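Local coordinates for Peptide/nickel transport system substrate-binding protein (Listeria monocytogenes serotype 1/2a, PDB 5KZT) that probably binds peptides outside the cell as the substrate-binding component of a transport system and is seen here in complex with a peptide, at residues A[237-241]-A[242-246]; A[278-282]-A[283-287]; A[479-482]-A[483-487]. All coordinates share one frame; numbering follows the deposited sequence.

Interaction 1 of 3, residues A[237-241]-A[242-246]; sequences LNLYN and TDKVD
In T242 a chi1 of 56° sets OG1 between the backbone N and the carbonyl carbon, turned back over the last turn of helix 233-241 toward the carbonyl of N238. V245 likewise has CG2 between its backbone N and carbonyl carbon (chi1 -58° for CG1), which aims that methyl at the backbone of Y240. The first torsion gives N238 O two donors from one residue: T242 OG1 at 2.7 Å and T242 N at 3.0 Å. They come from opposite faces of the carbonyl plane, each moderately tilted out of it, and the backbone N-H is bent, 136° at the hydrogen. The hydroxyl and the N-H of the first residue past the helix thus share one oxygen.

One residue on, L239 O takes K244 N at 2.7 Å and, weakly, V245 N. D243 N reaches Y240 O at 3.2 Å from above the carbonyl plane, not along a lone pair. Apolar contacts accompany these bonds. V245 CG2 sits 3.9 Å from L239 CB and 4.0 Å from Y240 CB, while L239 CD2 approaches K244 CB with the two side chains at about a right angle. The CE2 edge of the Y240 ring meets D246 O at 3.5 Å, near the ring plane. K504 serves both Y240 O and the carboxylate of D243, and also makes a cation-pi contact with the Y240 ring, so the helix end is tied to the chain just beyond strand 491-503.

With D243 at positive phi as C-prime, K244 N bonded to L239 O and D243 N to Y240 O, this is a Schellman motif, closing the helix as the chain turns into strand 247-250.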
ATOM      1  N   LEU A 237     -21.861  -9.992   6.684  1.00 22.26           N
ATOM      2  CA  LEU A 237     -22.402 -11.345   6.571  1.00 22.79           C
ATOM      3  C   LEU A 237     -23.914 -11.353   6.289  1.00 23.12           C
ATOM      4  O   LEU A 237     -24.390 -12.105   5.431  1.00 23.21           O
ATOM      5  CB  LEU A 237     -22.069 -12.153   7.835  1.00 23.72           C
ATOM      6  CG  LEU A 237     -22.248 -13.666   7.782  1.00 24.44           C
ATOM      7  CD1 LEU A 237     -21.591 -14.273   6.543  1.00 24.03           C
ATOM      8  CD2 LEU A 237     -21.665 -14.273   9.049  1.00 24.90           C
ATOM      9  N   ASN A 238     -24.665 -10.509   6.996  1.00 23.46           N
ATOM     10  CA  ASN A 238     -26.090 -10.381   6.739  1.00 24.11           C
ATOM     11  C   ASN A 238     -26.379  -9.926   5.294  1.00 23.56           C
ATOM     12  O   ASN A 238     -27.319 -10.396   4.664  1.00 23.69           O
ATOM     13  CB  ASN A 238     -26.725  -9.421   7.735  1.00 25.17           C
ATOM     14  CG  ASN A 238     -28.174  -9.165   7.432  1.00 26.31           C
ATOM     15  OD1 ASN A 238     -29.005 -10.057   7.579  1.00 27.21           O
ATOM     16  ND2 ASN A 238     -28.487  -7.967   6.970  1.00 26.74           N
ATOM     17  N   LEU A 239     -25.568  -9.003   4.783  1.00 22.77           N
ATOM     18  CA  LEU A 239     -25.730  -8.521   3.411  1.00 22.58           C
ATOM     19  C   LEU A 239     -25.422  -9.646   2.400  1.00 21.97           C
ATOM     20  O   LEU A 239     -26.137  -9.807   1.404  1.00 22.57           O
ATOM     21  CB  LEU A 239     -24.843  -7.304   3.170  1.00 22.12           C
ATOM     22  CG  LEU A 239     -25.229  -6.007   3.894  1.00 22.86           C
ATOM     23  CD1 LEU A 239     -24.151  -4.962   3.689  1.00 22.40           C
ATOM     24  CD2 LEU A 239     -26.576  -5.470   3.415  1.00 23.86           C
ATOM     25  N   TYR A 240     -24.393 -10.434   2.690  1.00 21.01           N
ATOM     26  CA  TYR A 240     -24.033 -11.597   1.883  1.00 20.56           C
ATOM     27  C   TYR A 240     -25.156 -12.656   1.875  1.00 21.80           C
ATOM     28  O   TYR A 240     -25.489 -13.190   0.830  1.00 21.33           O
ATOM     29  CB  TYR A 240     -22.734 -12.199   2.406  1.00 19.87           C
ATOM     30  CG  TYR A 240     -22.192 -13.372   1.621  1.00 19.53           C
ATOM     31  CD1 TYR A 240     -22.576 -14.676   1.911  1.00 19.89           C
ATOM     32  CD2 TYR A 240     -21.256 -13.176   0.601  1.00 19.27           C
ATOM     33  CE1 TYR A 240     -22.067 -15.757   1.198  1.00 19.92           C
ATOM     34  CE2 TYR A 240     -20.742 -14.251  -0.119  1.00 19.20           C
ATOM     35  CZ  TYR A 240     -21.164 -15.531   0.177  1.00 19.57           C
ATOM     36  OH  TYR A 240     -20.618 -16.571  -0.525  1.00 20.22           O
ATOM     37  N   ASN A 241     -25.724 -12.942   3.045  1.00 22.80           N
ATOM     38  CA  ASN A 241     -26.792 -13.952   3.171  1.00 24.17           C
ATOM     39  C   ASN A 241     -28.127 -13.508   2.627  1.00 25.04           C
ATOM     40  O   ASN A 241     -28.987 -14.358   2.396  1.00 25.82           O
ATOM     41  CB  ASN A 241     -26.993 -14.334   4.637  1.00 25.11           C
ATOM     42  CG  ASN A 241     -25.814 -15.076   5.210  1.00 24.95           C
ATOM     43  OD1 ASN A 241     -25.118 -15.777   4.505  1.00 24.82           O
ATOM     44  ND2 ASN A 241     -25.592 -14.927   6.503  1.00 25.81           N
ATOM     45  N   THR A 242     -28.327 -12.194   2.477  1.00 25.11           N
ATOM     46  CA  THR A 242     -29.518 -11.642   1.823  1.00 26.28           C
ATOM     47  C   THR A 242     -29.242 -11.236   0.373  1.00 26.49           C
ATOM     48  O   THR A 242     -30.050 -10.541  -0.215  1.00 27.24           O
ATOM     49  CB  THR A 242     -30.137 -10.473   2.632  1.00 26.66           C
ATOM     50  OG1 THR A 242     -29.168  -9.450   2.867  1.00 25.65           O
ATOM     51  CG2 THR A 242     -30.651 -10.976   3.950  1.00 26.96           C
ATOM     52  N   ASP A 243     -28.120 -11.708  -0.184  1.00 26.12           N
ATOM     53  CA  ASP A 243     -27.705 -11.482  -1.588  1.00 26.70           C
ATOM     54  C   ASP A 243     -27.527 -10.028  -2.008  1.00 26.05           C
ATOM     55  O   ASP A 243     -27.683  -9.702  -3.181  1.00 25.79           O
ATOM     56  CB  ASP A 243     -28.665 -12.199  -2.546  1.00 28.26           C
ATOM     57  CG  ASP A 243     -28.740 -13.694  -2.279  1.00 29.31           C
ATOM     58  OD1 ASP A 243     -27.683 -14.317  -2.039  1.00 30.51           O
ATOM     59  OD2 ASP A 243     -29.839 -14.248  -2.313  1.00 31.50           O
ATOM     60  N   LYS A 244     -27.178  -9.164  -1.056  1.00 25.64           N
ATOM     61  CA  LYS A 244     -26.919  -7.743  -1.334  1.00 25.50           C
ATOM     62  C   LYS A 244     -25.455  -7.477  -1.625  1.00 23.83           C
ATOM     63  O   LYS A 244     -25.120  -6.444  -2.203  1.00 23.96           O
ATOM     64  CB  LYS A 244     -27.374  -6.875  -0.164  1.00 26.37           C
ATOM     65  CG  LYS A 244     -28.832  -7.036   0.226  1.00 28.27           C
ATOM     66  CD  LYS A 244     -29.750  -6.451  -0.811  1.00 29.75           C
ATOM     67  CE  LYS A 244     -31.195  -6.601  -0.387  1.00 31.45           C
ATOM     68  NZ  LYS A 244     -32.062  -6.118  -1.497  1.00 33.32           N
ATOM     69  N   VAL A 245     -24.570  -8.364  -1.169  1.00 22.54           N
ATOM     70  CA  VAL A 245     -23.168  -8.333  -1.587  1.00 21.16           C
ATOM     71  C   VAL A 245     -22.747  -9.727  -1.976  1.00 20.80           C
ATOM     72  O   VAL A 245     -23.322 -10.700  -1.513  1.00 20.84           O
ATOM     73  CB  VAL A 245     -22.216  -7.762  -0.513  1.00 20.77           C
ATOM     74  CG1 VAL A 245     -22.636  -6.350  -0.126  1.00 21.14           C
ATOM     75  CG2 VAL A 245     -22.121  -8.653   0.722  1.00 20.61           C
ATOM     76  N   ASP A 246     -21.735  -9.803  -2.834  1.00 20.45           N
ATOM     77  CA  ASP A 246     -21.254 -11.055  -3.402  1.00 20.40           C
ATOM     78  C   ASP A 246     -19.962 -11.579  -2.778  1.00 19.61           C
ATOM     79  O   ASP A 246     -19.539 -12.697  -3.075  1.00 19.53           O
ATOM     80  CB  ASP A 246     -21.067 -10.887  -4.903  1.00 20.87           C
ATOM     81  CG  ASP A 246     -22.343 -10.494  -5.595  1.00 21.88           C
ATOM     82  OD1 ASP A 246     -23.379 -11.148  -5.349  1.00 23.43           O
ATOM     83  OD2 ASP A 246     -22.333  -9.513  -6.368  1.00 22.35           O
TER

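Interaction 2 of 3, residues A[278-282]-A[283-287]; sequences NQKRA and GKDTV
K280 and D285 face each other as a non-hydrogen-bonded antiparallel pair, R281 and K284 as the hydrogen-bonded pair next to the type I' turn from R281 to K284, and both middle residues, A282 and G283, have the positive phi that this tight hairpin requires. The R281 N to K284 O bond is 2.9 Å long and nearly straight (168°); its return partner, K284 N to R281 O, enters from above the carbonyl plane.

Beyond the pairs, T286 points toward the opposite segment. OG1 donates to N278 O at 2.6 Å, in the carbonyl plane and on a lone pair, and accepts from F288 N. The same residue sends CG2 against R281 CB at 3.7 Å, while its N-H binds Q279 O. N278 forms an Asx turn, OD1 taking K280 N at 3.2 Å from above the carbonyl plane; Q416 and Y418 hold the same amide from outside.

K280 crosses D285 at a slant. The bend at chi3 (-76°) lays CE 3.5 Å from D285 OD1, but NZ stays at 4.2 Å, beyond a salt bridge. Water fills in: one molecule links NZ to D285 OD1, a second links NZ to G283 O, and a third joins D285 OD1 to Q279 O.

R281, extended from CG to NE, leads away from the opposite segment to D417, D419 and E370. Its guanidinium thus joins the hairpin to the rest of the protein by direct charge pairing, whereas K280 and D285, both exposed, interact through solvent, where their attraction is probably well screened.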
ATOM      1  N   ASN A 278       6.726   6.754  16.832  1.00 16.99           N
ATOM      2  CA  ASN A 278       7.052   8.144  16.509  1.00 17.08           C
ATOM      3  C   ASN A 278       7.966   8.711  17.580  1.00 17.42           C
ATOM      4  O   ASN A 278       7.590   8.791  18.756  1.00 17.33           O
ATOM      5  CB  ASN A 278       5.817   9.034  16.390  1.00 17.32           C
ATOM      6  CG  ASN A 278       6.143  10.423  15.889  1.00 17.82           C
ATOM      7  OD1 ASN A 278       7.215  10.662  15.316  1.00 17.96           O
ATOM      8  ND2 ASN A 278       5.235  11.366  16.129  1.00 18.21           N
ATOM      9  N   GLN A 279       9.142   9.135  17.150  1.00 17.32           N
ATOM     10  CA  GLN A 279      10.149   9.666  18.065  1.00 18.01           C
ATOM     11  C   GLN A 279      10.048  11.162  18.324  1.00 18.83           C
ATOM     12  O   GLN A 279      10.718  11.675  19.237  1.00 19.37           O
ATOM     13  CB  GLN A 279      11.541   9.330  17.548  1.00 18.04           C
ATOM     14  CG  GLN A 279      11.716   7.848  17.282  1.00 17.64           C
ATOM     15  CD  GLN A 279      13.154   7.436  17.084  1.00 17.95           C
ATOM     16  OE1 GLN A 279      14.075   8.110  17.547  1.00 18.88           O
ATOM     17  NE2 GLN A 279      13.357   6.296  16.428  1.00 17.48           N
ATOM     18  N   LYS A 280       9.242  11.875  17.541  1.00 19.11           N
ATOM     19  CA  LYS A 280       9.121  13.333  17.682  1.00 20.41           C
ATOM     20  C   LYS A 280       7.747  13.800  17.252  1.00 20.72           C
ATOM     21  O   LYS A 280       7.313  13.513  16.136  1.00 20.17           O
ATOM     22  CB  LYS A 280      10.174  14.043  16.834  1.00 21.00           C
ATOM     23  CG  LYS A 280      10.132  15.557  16.958  1.00 22.38           C
ATOM     24  CD  LYS A 280      11.383  16.193  16.376  1.00 23.54           C
ATOM     25  CE  LYS A 280      12.588  16.036  17.286  1.00 24.44           C
ATOM     26  NZ  LYS A 280      13.624  17.052  16.942  1.00 25.55           N
ATOM     27  N   ARG A 281       7.081  14.542  18.130  1.00 21.61           N
ATOM     28  CA  ARG A 281       5.722  14.987  17.894  1.00 22.45           C
ATOM     29  C   ARG A 281       5.631  16.461  18.273  1.00 24.14           C
ATOM     30  O   ARG A 281       6.099  16.865  19.341  1.00 24.30           O
ATOM     31  CB  ARG A 281       4.776  14.149  18.738  1.00 22.47           C
ATOM     32  CG  ARG A 281       3.334  14.554  18.642  1.00 23.16           C
ATOM     33  CD  ARG A 281       2.438  13.624  19.425  1.00 23.35           C
ATOM     34  NE  ARG A 281       1.060  13.932  19.082  1.00 24.25           N
ATOM     35  CZ  ARG A 281       0.005  13.203  19.411  1.00 24.32           C
ATOM     36  NH1 ARG A 281       0.141  12.086  20.097  1.00 24.03           N
ATOM     37  NH2 ARG A 281      -1.197  13.604  19.025  1.00 25.14           N
ATOM     38  N   ALA A 282       5.072  17.269  17.371  1.00 25.01           N
ATOM     39  CA  ALA A 282       4.989  18.703  17.562  1.00 26.72           C
ATOM     40  C   ALA A 282       6.346  19.348  17.923  1.00 27.75           C
ATOM     41  O   ALA A 282       6.410  20.285  18.726  1.00 28.77           O
ATOM     42  CB  ALA A 282       3.925  19.017  18.606  1.00 27.56           C
ATOM     43  N   GLY A 283       7.425  18.835  17.318  1.00 27.78           N
ATOM     44  CA  GLY A 283       8.782  19.353  17.528  1.00 28.56           C
ATOM     45  C   GLY A 283       9.524  18.910  18.781  1.00 28.88           C
ATOM     46  O   GLY A 283      10.664  19.355  19.012  1.00 29.60           O
ATOM     47  N   LYS A 284       8.911  18.032  19.576  1.00 28.17           N
ATOM     48  CA  LYS A 284       9.464  17.598  20.873  1.00 28.61           C
ATOM     49  C   LYS A 284       9.650  16.085  20.859  1.00 27.01           C
ATOM     50  O   LYS A 284       8.756  15.360  20.408  1.00 24.76           O
ATOM     51  CB  LYS A 284       8.498  17.931  22.017  1.00 30.12           C
ATOM     52  CG  LYS A 284       7.989  19.363  22.049  1.00 32.13           C
ATOM     53  CD  LYS A 284       9.054  20.330  22.521  1.00 34.14           C
ATOM     54  CE  LYS A 284       8.540  21.763  22.461  1.00 36.03           C
ATOM     55  NZ  LYS A 284       9.385  22.677  23.261  1.00 37.90           N
ATOM     56  N   ASP A 285      10.781  15.606  21.380  1.00 26.61           N
ATOM     57  CA  ASP A 285      11.006  14.163  21.493  1.00 25.78           C
ATOM     58  C   ASP A 285       9.867  13.564  22.284  1.00 24.50           C
ATOM     59  O   ASP A 285       9.423  14.158  23.248  1.00 25.05           O
ATOM     60  CB  ASP A 285      12.300  13.840  22.248  1.00 27.13           C
ATOM     61  CG  ASP A 285      13.556  14.236  21.495  1.00 28.57           C
ATOM     62  OD1 ASP A 285      13.533  14.547  20.281  1.00 29.21           O
ATOM     63  OD2 ASP A 285      14.607  14.235  22.152  1.00 30.97           O
ATOM     64  N   THR A 286       9.395  12.400  21.859  1.00 22.63           N
ATOM     65  CA  THR A 286       8.444  11.602  22.630  1.00 22.14           C
ATOM     66  C   THR A 286       9.249  10.582  23.439  1.00 21.95           C
ATOM     67  O   THR A 286      10.460  10.449  23.268  1.00 21.67           O
ATOM     68  CB  THR A 286       7.491  10.812  21.722  1.00 21.12           C
ATOM     69  OG1 THR A 286       8.233   9.807  21.035  1.00 20.03           O
ATOM     70  CG2 THR A 286       6.787  11.722  20.707  1.00 21.28           C
ATOM     71  N   VAL A 287       8.570   9.817  24.282  1.00 22.15           N
ATOM     72  CA  VAL A 287       9.245   8.720  25.011  1.00 22.24           C
ATOM     73  C   VAL A 287       9.883   7.663  24.093  1.00 21.38           C
ATOM     74  O   VAL A 287      10.831   6.971  24.503  1.00 21.45           O
ATOM     75  CB  VAL A 287       8.308   8.004  26.014  1.00 22.60           C
ATOM     76  CG1 VAL A 287       7.868   8.974  27.112  1.00 23.31           C
ATOM     77  CG2 VAL A 287       7.111   7.340  25.319  1.00 22.27           C
TER
HETATM   78  O   HOH W   1      13.258  12.707  18.299  1.00 26.94           O
HETATM   79  O   HOH W   2      12.577  19.624  16.888  1.00 37.34           O
HETATM   80  O   HOH W   3      14.995  16.989  19.686  1.00 57.55           O

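Interaction 3 of 3, residues A[479-482]-A[483-487]; sequences KAEK and ILLTD
K482 and D487 cross at a slant in helix 471-487 and meet at NZ and OD1, 2.9 Å apart, in a salt bridge. The ammonium uses the syn lone pair of OD1, on the side of the other oxygen. The lysine chain runs out straight and bends only at its last torsion (chi4 -82°), which swings NZ round to the carboxylate; on the way its CG passes T486 CB at 4.0 Å. The two residues are five positions apart, and the helix widens here into a pi-type turn that brings them together: D487 N bonds K482 O at 2.9 Å, nearly straight, where L484 N and L485 N keep the ordinary alpha-helical spacing to A480 O and E481 O. E481 and L485 also slant across one another. E481 CG rests on L485 CD1 at 3.5 Å, and the glutamate, extended beyond CG, carries its carboxylate past the leucine to S340, N320 and the backbone N of V322. L485 packs in turn on I491 and P493 of strand 491-503, while A480 and L484 face helix 453-459 through Y455. H343 takes up the hydroxyl of T486.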
ATOM      1  N   LYS A 479      21.220  -7.383   5.256  1.00 21.52           N
ATOM      2  CA  LYS A 479      21.840  -6.759   6.417  1.00 23.19           C
ATOM      3  C   LYS A 479      21.036  -5.582   6.965  1.00 21.97           C
ATOM      4  O   LYS A 479      21.004  -5.357   8.178  1.00 22.73           O
ATOM      5  CB  LYS A 479      23.259  -6.290   6.083  1.00 25.93           C
ATOM      6  CG  LYS A 479      24.231  -7.412   5.808  1.00 28.15           C
ATOM      7  CD  LYS A 479      25.596  -6.840   5.439  1.00 31.17           C
ATOM      8  CE  LYS A 479      26.597  -7.928   5.166  1.00 33.69           C
ATOM      9  NZ  LYS A 479      26.717  -8.858   6.326  1.00 35.73           N
ATOM     10  N   ALA A 480      20.395  -4.835   6.066  1.00 20.46           N
ATOM     11  CA  ALA A 480      19.644  -3.650   6.451  1.00 19.96           C
ATOM     12  C   ALA A 480      18.557  -3.950   7.466  1.00 19.04           C
ATOM     13  O   ALA A 480      18.310  -3.135   8.347  1.00 19.15           O
ATOM     14  CB  ALA A 480      19.030  -2.989   5.230  1.00 19.58           C
ATOM     15  N   GLU A 481      17.901  -5.109   7.343  1.00 17.72           N
ATOM     16  CA  GLU A 481      16.792  -5.427   8.231  1.00 17.78           C
ATOM     17  C   GLU A 481      17.257  -5.597   9.680  1.00 19.10           C
ATOM     18  O   GLU A 481      16.540  -5.232  10.625  1.00 19.87           O
ATOM     19  CB  GLU A 481      16.004  -6.657   7.749  1.00 17.10           C
ATOM     20  CG  GLU A 481      14.650  -6.774   8.452  1.00 17.54           C
ATOM     21  CD  GLU A 481      13.770  -7.889   7.914  1.00 17.59           C
ATOM     22  OE1 GLU A 481      12.598  -7.619   7.618  1.00 17.39           O
ATOM     23  OE2 GLU A 481      14.240  -9.035   7.800  1.00 18.30           O
ATOM     24  N   LYS A 482      18.448  -6.158   9.862  1.00 20.71           N
ATOM     25  CA  LYS A 482      19.019  -6.273  11.213  1.00 21.19           C
ATOM     26  C   LYS A 482      19.231  -4.921  11.889  1.00 20.65           C
ATOM     27  O   LYS A 482      18.974  -4.768  13.087  1.00 20.56           O
ATOM     28  CB  LYS A 482      20.336  -7.024  11.185  1.00 22.56           C
ATOM     29  CG  LYS A 482      20.756  -7.484  12.569  1.00 23.50           C
ATOM     30  CD  LYS A 482      22.184  -8.006  12.582  1.00 24.70           C
ATOM     31  CE  LYS A 482      22.622  -8.319  13.994  1.00 25.58           C
ATOM     32  NZ  LYS A 482      23.091  -7.126  14.750  1.00 25.18           N
ATOM     33  N   ILE A 483      19.688  -3.951  11.110  1.00 20.30           N
ATOM     34  CA  ILE A 483      19.890  -2.589  11.604  1.00 19.95           C
ATOM     35  C   ILE A 483      18.542  -1.991  12.042  1.00 18.95           C
ATOM     36  O   ILE A 483      18.403  -1.456  13.137  1.00 18.94           O
ATOM     37  CB  ILE A 483      20.538  -1.684  10.524  1.00 20.11           C
ATOM     38  CG1 ILE A 483      21.929  -2.201  10.152  1.00 20.92           C
ATOM     39  CG2 ILE A 483      20.647  -0.245  11.036  1.00 20.09           C
ATOM     40  CD1 ILE A 483      22.546  -1.509   8.971  1.00 21.23           C
ATOM     41  N   LEU A 484      17.554  -2.102  11.172  1.00 18.30           N
ATOM     42  CA  LEU A 484      16.229  -1.508  11.411  1.00 17.64           C
ATOM     43  C   LEU A 484      15.549  -2.092  12.656  1.00 17.68           C
ATOM     44  O   LEU A 484      15.002  -1.356  13.475  1.00 17.22           O
ATOM     45  CB  LEU A 484      15.335  -1.726  10.189  1.00 17.19           C
ATOM     46  CG  LEU A 484      13.972  -1.054  10.169  1.00 16.87           C
ATOM     47  CD1 LEU A 484      14.134   0.438   9.980  1.00 16.77           C
ATOM     48  CD2 LEU A 484      13.073  -1.626   9.076  1.00 16.57           C
ATOM     49  N   LEU A 485      15.604  -3.417  12.773  1.00 17.96           N
ATOM     50  CA  LEU A 485      14.827  -4.138  13.764  1.00 18.56           C
ATOM     51  C   LEU A 485      15.642  -4.465  15.013  1.00 19.56           C
ATOM     52  O   LEU A 485      15.423  -3.860  16.048  1.00 19.71           O
ATOM     53  CB  LEU A 485      14.208  -5.405  13.132  1.00 18.44           C
ATOM     54  CG  LEU A 485      13.298  -5.125  11.932  1.00 17.87           C
ATOM     55  CD1 LEU A 485      12.727  -6.421  11.366  1.00 17.91           C
ATOM     56  CD2 LEU A 485      12.173  -4.142  12.267  1.00 17.30           C
ATOM     57  N   THR A 486      16.590  -5.390  14.904  1.00 20.72           N
ATOM     58  CA  THR A 486      17.361  -5.828  16.058  1.00 22.07           C
ATOM     59  C   THR A 486      18.156  -4.687  16.700  1.00 22.47           C
ATOM     60  O   THR A 486      18.092  -4.506  17.913  1.00 22.60           O
ATOM     61  CB  THR A 486      18.280  -7.003  15.687  1.00 23.07           C
ATOM     62  OG1 THR A 486      17.472  -8.125  15.310  1.00 23.26           O
ATOM     63  CG2 THR A 486      19.195  -7.406  16.863  1.00 24.15           C
ATOM     64  N   ASP A 487      18.877  -3.912  15.885  1.00 22.30           N
ATOM     65  CA  ASP A 487      19.765  -2.868  16.405  1.00 22.84           C
ATOM     66  C   ASP A 487      19.020  -1.612  16.901  1.00 22.17           C
ATOM     67  O   ASP A 487      19.331  -1.101  17.967  1.00 22.66           O
ATOM     68  CB  ASP A 487      20.823  -2.467  15.358  1.00 23.23           C
ATOM     69  CG  ASP A 487      21.654  -3.657  14.847  1.00 24.46           C
ATOM     70  OD1 ASP A 487      21.586  -4.768  15.460  1.00 25.36           O
ATOM     71  OD2 ASP A 487      22.362  -3.483  13.816  1.00 24.89           O
TER

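All three contacts are local, each within one continuous piece of chain, yet they differ with their setting. Interaction 2 is a surface hairpin whose charged pair is bridged by water; all three use backbone bonds, but interactions 1 and 3 are partly buried and add apolar packing. Interaction 1 finishes a helix, whereas interaction 3 lies in the last turns of one and adds a direct salt bridge. Strand 491-503 connects these two indirectly: Y240 touches L502 on it and L485 touches I491, although their centres are 45 Å apart on opposite sides of the chain's centre. Interactions 2 and 3 are closer, with nearest atoms about 8 Å apart, and Y450 touches both Q279 and L484.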